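Local atomic coordinates of xanthomonas outer protein D (Xanthomonas euvesicatoria, PDB entry 2OIX), a protein that probably removes SUMO from modified proteins as a cysteine protease, this chain being the catalytic domain of a secreted virulence effector, inactivated by the substitution. Residues N73-V81 against A136-L147. The protein carries 1 engineered substitution. Residues are numbered along the deposited sequence; the frame is centred on the assembly and turned at random.
Sequences NAHWSLLVV and AGDHVLTGIEVL. Engineered in segment 136-147: A136 (natural residue Cys).
W76 and L78 of strand 75-81 rest on A136 and V140 of helix 136-147, the two axes running nearly parallel (17°) and 7.0 Å apart at closest. Strand and helix draw nearest at the helix start, where the W76 and A136 CA atoms are 5.1 Å apart. W76, L78 and V80, alternate residues of the strand, aim their CB atoms at the helix. The engineered A136 (Cys in nature) sets CB 3.3 Å from H75 ND1. H75 holds its ring there with CG anti to the backbone N (chi1 -173°), while its NE2 is hydrogen-bonded to D95. The W76 indole lies against the backbone of G137, CD1 3.7 Å from G137 CA; W76 NE1 is hydrogen-bonded to L5 O. The short, branched V140 suits the narrow gap: its CG2 presses on the strand backbone, 3.4 Å from S77 C. Farther along, longer leucine and isoleucine side chains bridge a wider space, L78 CD1 meeting I144 CG1 at 3.8 Å. With no side chain at G143, L78 CD2 can lie over the helix backbone there, and L147 CD1 closes the row against V80 CG2 at 3.9 Å. This is the buried helix-on-sheet core of the Ulp1 (C48) cysteine protease fold: A136 probably occupies the nucleophile's place at the helix start, and H75 with D95 is consistent with the family's Cys-His-Asp triad.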
ATOM      1  N   ASN A  73     -12.920   2.884  -9.893  1.00 32.26           N
ATOM      2  CA  ASN A  73     -14.336   2.888  -9.497  1.00 32.82           C
ATOM      3  C   ASN A  73     -14.872   1.528  -9.086  1.00 32.57           C
ATOM      4  O   ASN A  73     -16.076   1.269  -9.201  1.00 32.79           O
ATOM      5  CB  ASN A  73     -15.229   3.452 -10.609  1.00 33.92           C
ATOM      6  CG  ASN A  73     -14.714   4.750 -11.161  1.00 35.58           C
ATOM      7  OD1 ASN A  73     -13.718   4.771 -11.889  1.00 38.43           O
ATOM      8  ND2 ASN A  73     -15.397   5.846 -10.833  1.00 38.59           N
ATOM      9  N   ALA A  74     -13.991   0.656  -8.613  1.00 30.92           N
ATOM     10  CA  ALA A  74     -14.405  -0.707  -8.304  1.00 30.05           C
ATOM     11  C   ALA A  74     -13.927  -1.179  -6.925  1.00 28.47           C
ATOM     12  O   ALA A  74     -14.729  -1.677  -6.125  1.00 28.84           O
ATOM     13  CB  ALA A  74     -13.947  -1.695  -9.422  1.00 30.37           C
ATOM     14  N   HIS A  75     -12.637  -1.022  -6.632  1.00 26.45           N
ATOM     15  CA  HIS A  75     -12.070  -1.686  -5.462  1.00 24.25           C
ATOM     16  C   HIS A  75     -10.677  -1.163  -5.148  1.00 22.96           C
ATOM     17  O   HIS A  75     -10.031  -0.616  -6.036  1.00 23.49           O
ATOM     18  CB  HIS A  75     -12.028  -3.203  -5.730  1.00 23.53           C
ATOM     19  CG  HIS A  75     -11.627  -4.029  -4.550  1.00 23.45           C
ATOM     20  ND1 HIS A  75     -12.171  -3.861  -3.298  1.00 22.76           N
ATOM     21  CD2 HIS A  75     -10.750  -5.060  -4.442  1.00 20.83           C
ATOM     22  CE1 HIS A  75     -11.647  -4.749  -2.472  1.00 23.26           C
ATOM     23  NE2 HIS A  75     -10.784  -5.490  -3.143  1.00 17.82           N
ATOM     24  N   TRP A  76     -10.258  -1.281  -3.882  1.00 20.74           N
ATOM     25  CA  TRP A  76      -8.877  -0.991  -3.453  1.00 19.98           C
ATOM     26  C   TRP A  76      -8.252  -2.199  -2.731  1.00 19.41           C
ATOM     27  O   TRP A  76      -8.914  -2.874  -1.951  1.00 19.54           O
ATOM     28  CB  TRP A  76      -8.814   0.125  -2.426  1.00 19.49           C
ATOM     29  CG  TRP A  76      -9.090   1.523  -2.930  1.00 19.95           C
ATOM     30  CD1 TRP A  76     -10.257   2.213  -2.808  1.00 17.50           C
ATOM     31  CD2 TRP A  76      -8.180   2.372  -3.612  1.00 17.59           C
ATOM     32  NE1 TRP A  76     -10.144   3.473  -3.392  1.00 19.75           N
ATOM     33  CE2 TRP A  76      -8.865   3.598  -3.877  1.00 18.30           C
ATOM     34  CE3 TRP A  76      -6.837   2.233  -4.018  1.00 19.15           C
ATOM     35  CZ2 TRP A  76      -8.256   4.667  -4.523  1.00 20.17           C
ATOM     36  CZ3 TRP A  76      -6.228   3.323  -4.684  1.00 19.50           C
ATOM     37  CH2 TRP A  76      -6.941   4.509  -4.925  1.00 17.51           C
ATOM     38  N   SER A  77      -6.952  -2.397  -2.907  1.00 18.22           N
ATOM     39  CA  SER A  77      -6.230  -3.316  -2.042  1.00 17.24           C
ATOM     40  C   SER A  77      -4.815  -2.721  -1.816  1.00 18.89           C
ATOM     41  O   SER A  77      -4.485  -1.625  -2.325  1.00 18.29           O
ATOM     42  CB  SER A  77      -6.180  -4.688  -2.666  1.00 18.49           C
ATOM     43  OG  SER A  77      -5.456  -4.580  -3.877  1.00 18.10           O
ATOM     44  N   LEU A  78      -3.995  -3.444  -1.066  1.00 18.26           N
ATOM     45  CA  LEU A  78      -2.717  -2.943  -0.671  1.00 19.28           C
ATOM     46  C   LEU A  78      -1.623  -3.930  -1.003  1.00 17.75           C
ATOM     47  O   LEU A  78      -1.669  -5.129  -0.587  1.00 17.60           O
ATOM     48  CB  LEU A  78      -2.688  -2.708   0.811  1.00 18.41           C
ATOM     49  CG  LEU A  78      -1.344  -2.264   1.408  1.00 17.88           C
ATOM     50  CD1 LEU A  78      -0.870  -0.929   0.764  1.00 18.52           C
ATOM     51  CD2 LEU A  78      -1.413  -2.193   2.966  1.00 20.56           C
ATOM     52  N   LEU A  79      -0.632  -3.442  -1.736  1.00 19.54           N
ATOM     53  CA  LEU A  79       0.548  -4.241  -1.962  1.00 18.48           C
ATOM     54  C   LEU A  79       1.695  -3.600  -1.154  1.00 20.76           C
ATOM     55  O   LEU A  79       1.977  -2.417  -1.313  1.00 21.58           O
ATOM     56  CB  LEU A  79       0.940  -4.228  -3.459  1.00 20.62           C
ATOM     57  CG  LEU A  79       2.145  -5.055  -3.728  1.00 23.12           C
ATOM     58  CD1 LEU A  79       1.812  -6.564  -3.417  1.00 24.08           C
ATOM     59  CD2 LEU A  79       2.658  -4.825  -5.171  1.00 23.92           C
ATOM     60  N   VAL A  80       2.427  -4.389  -0.366  1.00 20.96           N
ATOM     61  CA  VAL A  80       3.571  -3.855   0.396  1.00 20.89           C
ATOM     62  C   VAL A  80       4.829  -4.531  -0.157  1.00 21.02           C
ATOM     63  O   VAL A  80       4.902  -5.775  -0.323  1.00 21.11           O
ATOM     64  CB  VAL A  80       3.424  -4.089   1.929  1.00 20.99           C
ATOM     65  CG1 VAL A  80       4.670  -3.581   2.709  1.00 21.53           C
ATOM     66  CG2 VAL A  80       2.185  -3.431   2.440  1.00 21.92           C
ATOM     67  N   VAL A  81       5.829  -3.745  -0.468  1.00 21.27           N
ATOM     68  CA  VAL A  81       7.066  -4.334  -0.994  1.00 21.01           C
ATOM     69  C   VAL A  81       8.230  -3.969  -0.043  1.00 22.40           C
ATOM     70  O   VAL A  81       8.429  -2.779   0.227  1.00 24.09           O
ATOM     71  CB  VAL A  81       7.386  -3.831  -2.419  1.00 23.27           C
ATOM     72  CG1 VAL A  81       8.746  -4.211  -2.798  1.00 19.85           C
ATOM     73  CG2 VAL A  81       6.383  -4.338  -3.477  1.00 22.96           C
ATOM     74  N   ALA A 136     -13.365  -0.601   0.951  1.00 24.61           N
ATOM     75  CA  ALA A 136     -12.058  -1.150   0.572  1.00 23.58           C
ATOM     76  C   ALA A 136     -10.982  -0.106   0.930  1.00 23.11           C
ATOM     77  O   ALA A 136      -9.959  -0.436   1.528  1.00 23.33           O
ATOM     78  CB  ALA A 136     -12.028  -1.551  -0.907  1.00 23.35           C
ATOM     79  N   GLY A 137     -11.272   1.167   0.646  1.00 22.96           N
ATOM     80  CA  GLY A 137     -10.374   2.291   0.932  1.00 22.78           C
ATOM     81  C   GLY A 137      -9.960   2.442   2.384  1.00 21.90           C
ATOM     82  O   GLY A 137      -8.777   2.677   2.676  1.00 22.88           O
ATOM     83  N   ASP A 138     -10.938   2.357   3.283  1.00 23.75           N
ATOM     84  CA  ASP A 138     -10.701   2.394   4.711  1.00 23.15           C
ATOM     85  C   ASP A 138      -9.731   1.268   5.125  1.00 22.42           C
ATOM     86  O   ASP A 138      -8.822   1.480   5.944  1.00 20.42           O
ATOM     87  CB  ASP A 138     -12.033   2.257   5.463  1.00 22.99           C
ATOM     88  CG  ASP A 138     -13.097   3.332   5.054  1.00 23.55           C
ATOM     89  OD1 ASP A 138     -13.701   3.993   5.951  1.00 31.30           O
ATOM     90  OD2 ASP A 138     -13.422   3.467   3.856  1.00 25.22           O
ATOM     91  N   HIS A 139      -9.952   0.076   4.581  1.00 22.64           N
ATOM     92  CA  HIS A 139      -9.151  -1.099   4.930  1.00 22.72           C
ATOM     93  C   HIS A 139      -7.672  -0.920   4.492  1.00 22.85           C
ATOM     94  O   HIS A 139      -6.742  -1.240   5.252  1.00 22.23           O
ATOM     95  CB  HIS A 139      -9.770  -2.374   4.344  1.00 23.13           C
ATOM     96  CG  HIS A 139     -10.925  -2.910   5.132  1.00 25.33           C
ATOM     97  ND1 HIS A 139     -12.216  -2.479   4.937  1.00 26.44           N
ATOM     98  CD2 HIS A 139     -10.991  -3.863   6.097  1.00 26.61           C
ATOM     99  CE1 HIS A 139     -13.033  -3.128   5.751  1.00 27.46           C
ATOM    100  NE2 HIS A 139     -12.316  -3.963   6.480  1.00 27.40           N
ATOM    101  N   VAL A 140      -7.481  -0.359   3.302  1.00 22.40           N
ATOM    102  CA  VAL A 140      -6.155   0.010   2.824  1.00 21.53           C
ATOM    103  C   VAL A 140      -5.474   1.045   3.736  1.00 21.52           C
ATOM    104  O   VAL A 140      -4.349   0.774   4.193  1.00 22.12           O
ATOM    105  CB  VAL A 140      -6.124   0.420   1.337  1.00 23.01           C
ATOM    106  CG1 VAL A 140      -4.725   0.935   0.982  1.00 20.21           C
ATOM    107  CG2 VAL A 140      -6.444  -0.790   0.462  1.00 22.35           C
ATOM    108  N   LEU A 141      -6.189   2.123   4.118  1.00 22.97           N
ATOM    109  CA  LEU A 141      -5.590   3.185   4.909  1.00 22.73           C
ATOM    110  C   LEU A 141      -5.180   2.639   6.262  1.00 23.87           C
ATOM    111  O   LEU A 141      -4.071   2.887   6.743  1.00 23.88           O
ATOM    112  CB  LEU A 141      -6.564   4.379   5.083  1.00 22.13           C
ATOM    113  CG  LEU A 141      -6.690   5.166   3.778  1.00 22.53           C
ATOM    114  CD1 LEU A 141      -7.403   6.426   3.879  1.00 17.24           C
ATOM    115  CD2 LEU A 141      -5.259   5.468   3.187  1.00 17.32           C
ATOM    116  N   THR A 142      -6.122   1.950   6.908  1.00 21.95           N
ATOM    117  CA  THR A 142      -5.870   1.302   8.173  1.00 21.55           C
ATOM    118  C   THR A 142      -4.709   0.325   8.133  1.00 22.11           C
ATOM    119  O   THR A 142      -3.878   0.366   9.046  1.00 22.75           O
ATOM    120  CB  THR A 142      -7.136   0.587   8.709  1.00 21.71           C
ATOM    121  OG1 THR A 142      -8.250   1.473   8.583  1.00 22.03           O
ATOM    122  CG2 THR A 142      -6.922   0.191  10.180  1.00 21.75           C
ATOM    123  N   GLY A 143      -4.626  -0.507   7.093  1.00 21.45           N
ATOM    124  CA  GLY A 143      -3.503  -1.433   6.970  1.00 20.97           C
ATOM    125  C   GLY A 143      -2.153  -0.702   6.871  1.00 22.45           C
ATOM    126  O   GLY A 143      -1.148  -1.104   7.526  1.00 23.04           O
ATOM    127  N   ILE A 144      -2.132   0.402   6.120  1.00 20.45           N
ATOM    128  CA  ILE A 144      -0.907   1.189   5.974  1.00 21.91           C
ATOM    129  C   ILE A 144      -0.433   1.724   7.320  1.00 22.59           C
ATOM    130  O   ILE A 144       0.746   1.568   7.658  1.00 22.10           O
ATOM    131  CB  ILE A 144      -1.087   2.333   4.939  1.00 22.19           C
ATOM    132  CG1 ILE A 144      -1.194   1.747   3.494  1.00 20.51           C
ATOM    133  CG2 ILE A 144       0.084   3.332   5.073  1.00 22.66           C
ATOM    134  CD1 ILE A 144      -1.595   2.780   2.452  1.00 20.17           C
ATOM    135  N   GLU A 145      -1.376   2.282   8.067  1.00 20.91           N
ATOM    136  CA  GLU A 145      -1.179   2.948   9.370  1.00 23.25           C
ATOM    137  C   GLU A 145      -0.652   1.970  10.451  1.00 22.87           C
ATOM    138  O   GLU A 145       0.335   2.251  11.132  1.00 22.20           O
ATOM    139  CB  GLU A 145      -2.506   3.538   9.825  1.00 23.87           C
ATOM    140  CG  GLU A 145      -2.489   4.150  11.226  1.00 26.54           C
ATOM    141  CD  GLU A 145      -2.289   5.650  11.210  1.00 35.44           C
ATOM    142  OE1 GLU A 145      -2.308   6.221  10.088  1.00 37.47           O
ATOM    143  OE2 GLU A 145      -2.142   6.259  12.312  1.00 34.30           O
ATOM    144  N   VAL A 146      -1.339   0.835  10.580  1.00 22.44           N
ATOM    145  CA  VAL A 146      -0.960  -0.280  11.444  1.00 21.40           C
ATOM    146  C   VAL A 146       0.423  -0.788  11.105  1.00 22.39           C
ATOM    147  O   VAL A 146       1.256  -0.918  11.990  1.00 22.63           O
ATOM    148  CB  VAL A 146      -1.974  -1.430  11.306  1.00 21.22           C
ATOM    149  CG1 VAL A 146      -1.530  -2.652  12.069  1.00 22.73           C
ATOM    150  CG2 VAL A 146      -3.363  -0.977  11.877  1.00 15.33           C
ATOM    151  N   LEU A 147       0.650  -1.092   9.830  1.00 21.78           N
ATOM    152  CA  LEU A 147       1.947  -1.634   9.428  1.00 21.89           C
ATOM    153  C   LEU A 147       3.106  -0.594   9.578  1.00 22.09           C
ATOM    154  O   LEU A 147       4.210  -0.953  10.044  1.00 22.51           O
ATOM    155  CB  LEU A 147       1.851  -2.191   8.009  1.00 22.58           C
ATOM    156  CG  LEU A 147       1.030  -3.464   7.729  1.00 19.38           C
ATOM    157  CD1 LEU A 147       1.276  -3.838   6.176  1.00 19.93           C
ATOM    158  CD2 LEU A 147       1.539  -4.639   8.590  1.00 23.51           C
TER